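Local coordinates for protein ftsY (Mycoplasma mycoides, PDB 1ZU4) that is an SRP receptor of the SRP54 family, with a helical bundle domain and a P-loop GTPase domain, at residues N114-T119 / L232-A237. Sequence-based numbering, arbitrary orientation.
Sequences NGTGKT and LLVIDA. With SO4 (sulfate ion), chain B.
Where the loop ahead of helix 118-131 crosses the end of strand 230-236 it runs roughly counter to the strand, Thr116 facing Asp236 and Lys118 facing Val234, with Thr116 CA 5.8 Å from Asp236 CA. Val234 carries the packing, one methyl on the Thr116-Gly117 peptide, the other on Lys118. CG1, anti to the backbone N (chi1 175°), lies against the loop at 3.3 Å from Thr116 O, while CG2 meets the start of the helix, 4.1 Å from Lys118 CA. Gly117, the N-cap residue between Thr116 and Lys118 in the chain, has a positive phi (106°) that suits glycine, and its backbone C rests against Val234 CG1. Thr116 turns its hydroxyl over the same valine, OG1 4.1 Å from Val234 CB, but hydrogen-bonds within its own loop to Val113 O. Beyond it, Asp236 brings only CB up to Thr116 O; OD1 is held by Thr238, and OD2 accepts from a water at 2.6 Å that also reaches Gly115 O through a weak bond.

On the far side of the loop a sulfate lies in the nest of backbone amides. O3 takes Lys118 N at 3.0 Å almost straight (165°) and Gly117 N as well, O1 takes Thr119 N, and O2 takes Gly115 N. Lys118 folds its aliphatic chain beside the anion, bending at chi3, and gives NZ to Gly112 O and Thr199 O. This is consistent with the Walker A P-loop: van der Waals contact, chiefly from Val234, packs the loop on strand 230-236, while its N-H groups and the helix start would together favour a bound anion.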
ATOM      1  N   ASN A 114      -8.667  -2.253 -12.154  1.00 35.16           N
ATOM      2  CA  ASN A 114      -7.846  -3.204 -12.868  1.00 37.22           C
ATOM      3  C   ASN A 114      -6.562  -2.585 -13.450  1.00 37.90           C
ATOM      4  O   ASN A 114      -6.494  -1.367 -13.749  1.00 39.08           O
ATOM      5  CB  ASN A 114      -8.730  -3.902 -13.908  1.00 37.59           C
ATOM      6  CG  ASN A 114      -9.966  -4.539 -13.250  1.00 40.08           C
ATOM      7  OD1 ASN A 114     -11.064  -4.557 -13.816  1.00 43.99           O
ATOM      8  ND2 ASN A 114      -9.783  -5.062 -12.037  1.00 42.37           N
ATOM      9  N   GLY A 115      -5.525  -3.411 -13.531  1.00 37.92           N
ATOM     10  CA  GLY A 115      -4.236  -2.984 -14.056  1.00 37.17           C
ATOM     11  C   GLY A 115      -3.415  -2.167 -13.088  1.00 37.01           C
ATOM     12  O   GLY A 115      -2.477  -1.509 -13.520  1.00 37.78           O
ATOM     13  N   THR A 116      -3.765  -2.191 -11.797  1.00 36.22           N
ATOM     14  CA  THR A 116      -2.946  -1.555 -10.731  1.00 34.82           C
ATOM     15  C   THR A 116      -2.062  -2.546 -10.002  1.00 33.66           C
ATOM     16  O   THR A 116      -1.222  -2.134  -9.219  1.00 33.45           O
ATOM     17  CB  THR A 116      -3.773  -0.803  -9.627  1.00 35.34           C
ATOM     18  OG1 THR A 116      -4.819  -1.653  -9.094  1.00 35.68           O
ATOM     19  CG2 THR A 116      -4.332   0.500 -10.153  1.00 35.88           C
ATOM     20  N   GLY A 117      -2.268  -3.847 -10.241  1.00 32.34           N
ATOM     21  CA  GLY A 117      -1.421  -4.893  -9.642  1.00 30.18           C
ATOM     22  C   GLY A 117      -2.031  -5.720  -8.511  1.00 28.88           C
ATOM     23  O   GLY A 117      -1.306  -6.221  -7.629  1.00 28.55           O
ATOM     24  N   LYS A 118      -3.348  -5.900  -8.544  1.00 26.74           N
ATOM     25  CA  LYS A 118      -4.025  -6.703  -7.518  1.00 26.68           C
ATOM     26  C   LYS A 118      -3.576  -8.154  -7.484  1.00 25.74           C
ATOM     27  O   LYS A 118      -3.238  -8.649  -6.421  1.00 25.54           O
ATOM     28  CB  LYS A 118      -5.546  -6.638  -7.662  1.00 26.43           C
ATOM     29  CG  LYS A 118      -6.064  -5.219  -7.702  1.00 28.06           C
ATOM     30  CD  LYS A 118      -7.585  -5.146  -7.753  1.00 29.55           C
ATOM     31  CE  LYS A 118      -8.152  -5.694  -9.023  1.00 31.30           C
ATOM     32  NZ  LYS A 118      -9.572  -5.305  -9.083  1.00 31.71           N
ATOM     33  N   THR A 119      -3.554  -8.831  -8.638  1.00 24.54           N
ATOM     34  CA  THR A 119      -3.356 -10.278  -8.627  1.00 23.72           C
ATOM     35  C   THR A 119      -1.916 -10.592  -8.262  1.00 22.57           C
ATOM     36  O   THR A 119      -1.693 -11.517  -7.530  1.00 22.74           O
ATOM     37  CB  THR A 119      -3.784 -11.029  -9.945  1.00 24.42           C
ATOM     38  OG1 THR A 119      -2.823 -10.787 -10.996  1.00 28.49           O
ATOM     39  CG2 THR A 119      -5.166 -10.594 -10.406  1.00 22.47           C
ATOM     40  N   LEU A 232      -8.201  -4.324   1.070  1.00 13.76           N
ATOM     41  CA  LEU A 232      -6.946  -3.691   0.787  1.00 14.47           C
ATOM     42  C   LEU A 232      -6.907  -3.158  -0.647  1.00 14.40           C
ATOM     43  O   LEU A 232      -7.059  -3.894  -1.618  1.00 14.12           O
ATOM     44  CB  LEU A 232      -5.762  -4.628   1.110  1.00 14.58           C
ATOM     45  CG  LEU A 232      -5.630  -5.086   2.585  1.00 15.58           C
ATOM     46  CD1 LEU A 232      -4.648  -6.238   2.709  1.00 16.30           C
ATOM     47  CD2 LEU A 232      -5.214  -3.951   3.538  1.00 16.79           C
ATOM     48  N   LEU A 233      -6.738  -1.844  -0.745  1.00 14.53           N
ATOM     49  CA  LEU A 233      -6.605  -1.152  -2.029  1.00 14.54           C
ATOM     50  C   LEU A 233      -5.157  -1.056  -2.554  1.00 13.98           C
ATOM     51  O   LEU A 233      -4.250  -0.666  -1.834  1.00 16.05           O
ATOM     52  CB  LEU A 233      -7.223   0.253  -1.863  1.00 14.96           C
ATOM     53  CG  LEU A 233      -7.280   1.193  -3.081  1.00 16.13           C
ATOM     54  CD1 LEU A 233      -8.100   0.532  -4.127  1.00 17.24           C
ATOM     55  CD2 LEU A 233      -7.859   2.598  -2.696  1.00 19.95           C
ATOM     56  N   VAL A 234      -4.924  -1.369  -3.824  1.00 15.12           N
ATOM     57  CA  VAL A 234      -3.577  -1.362  -4.378  1.00 14.06           C
ATOM     58  C   VAL A 234      -3.365  -0.023  -5.066  1.00 14.80           C
ATOM     59  O   VAL A 234      -4.155   0.421  -5.896  1.00 14.69           O
ATOM     60  CB  VAL A 234      -3.302  -2.545  -5.359  1.00 15.42           C
ATOM     61  CG1 VAL A 234      -1.921  -2.421  -5.999  1.00 14.05           C
ATOM     62  CG2 VAL A 234      -3.366  -3.883  -4.632  1.00 18.00           C
ATOM     63  N   ILE A 235      -2.303   0.645  -4.685  1.00 14.99           N
ATOM     64  CA  ILE A 235      -1.932   1.831  -5.408  1.00 16.65           C
ATOM     65  C   ILE A 235      -0.566   1.566  -5.949  1.00 16.18           C
ATOM     66  O   ILE A 235       0.339   1.250  -5.180  1.00 17.18           O
ATOM     67  CB  ILE A 235      -1.869   3.070  -4.473  1.00 16.15           C
ATOM     68  CG1 ILE A 235      -3.256   3.335  -3.858  1.00 16.32           C
ATOM     69  CG2 ILE A 235      -1.385   4.255  -5.267  1.00 18.54           C
ATOM     70  CD1 ILE A 235      -3.272   4.459  -2.821  1.00 17.43           C
ATOM     71  N   ASP A 236      -0.424   1.734  -7.252  1.00 15.54           N
ATOM     72  CA  ASP A 236       0.877   1.814  -7.964  1.00 16.55           C
ATOM     73  C   ASP A 236       1.654   3.133  -7.776  1.00 17.50           C
ATOM     74  O   ASP A 236       1.323   4.189  -8.393  1.00 16.80           O
ATOM     75  CB  ASP A 236       0.607   1.600  -9.475  1.00 16.55           C
ATOM     76  CG  ASP A 236       1.861   1.419 -10.302  1.00 17.93           C
ATOM     77  OD1 ASP A 236       2.992   1.815  -9.913  1.00 20.42           O
ATOM     78  OD2 ASP A 236       1.712   0.862 -11.407  1.00 22.42           O
ATOM     79  N   ALA A 237       2.729   3.076  -6.980  1.00 17.30           N
ATOM     80  CA  ALA A 237       3.508   4.292  -6.691  1.00 18.06           C
ATOM     81  C   ALA A 237       4.070   5.013  -7.942  1.00 19.43           C
ATOM     82  O   ALA A 237       4.261   6.260  -7.934  1.00 19.82           O
ATOM     83  CB  ALA A 237       4.614   4.012  -5.695  1.00 16.83           C
TER
HETATM   84  S   SO4 B1130      -4.880  -6.398 -11.748  1.00 42.50           S
HETATM   85  O1  SO4 B1130      -4.988  -7.610 -10.907  1.00 37.90           O
HETATM   86  O2  SO4 B1130      -6.084  -6.398 -12.585  1.00 38.19           O
HETATM   87  O3  SO4 B1130      -4.924  -5.129 -10.985  1.00 39.99           O
HETATM   88  O4  SO4 B1130      -3.618  -6.469 -12.488  1.00 36.89           O
HETATM   89  O   HOH W   1      -0.346   1.094 -12.943  1.00 40.99           O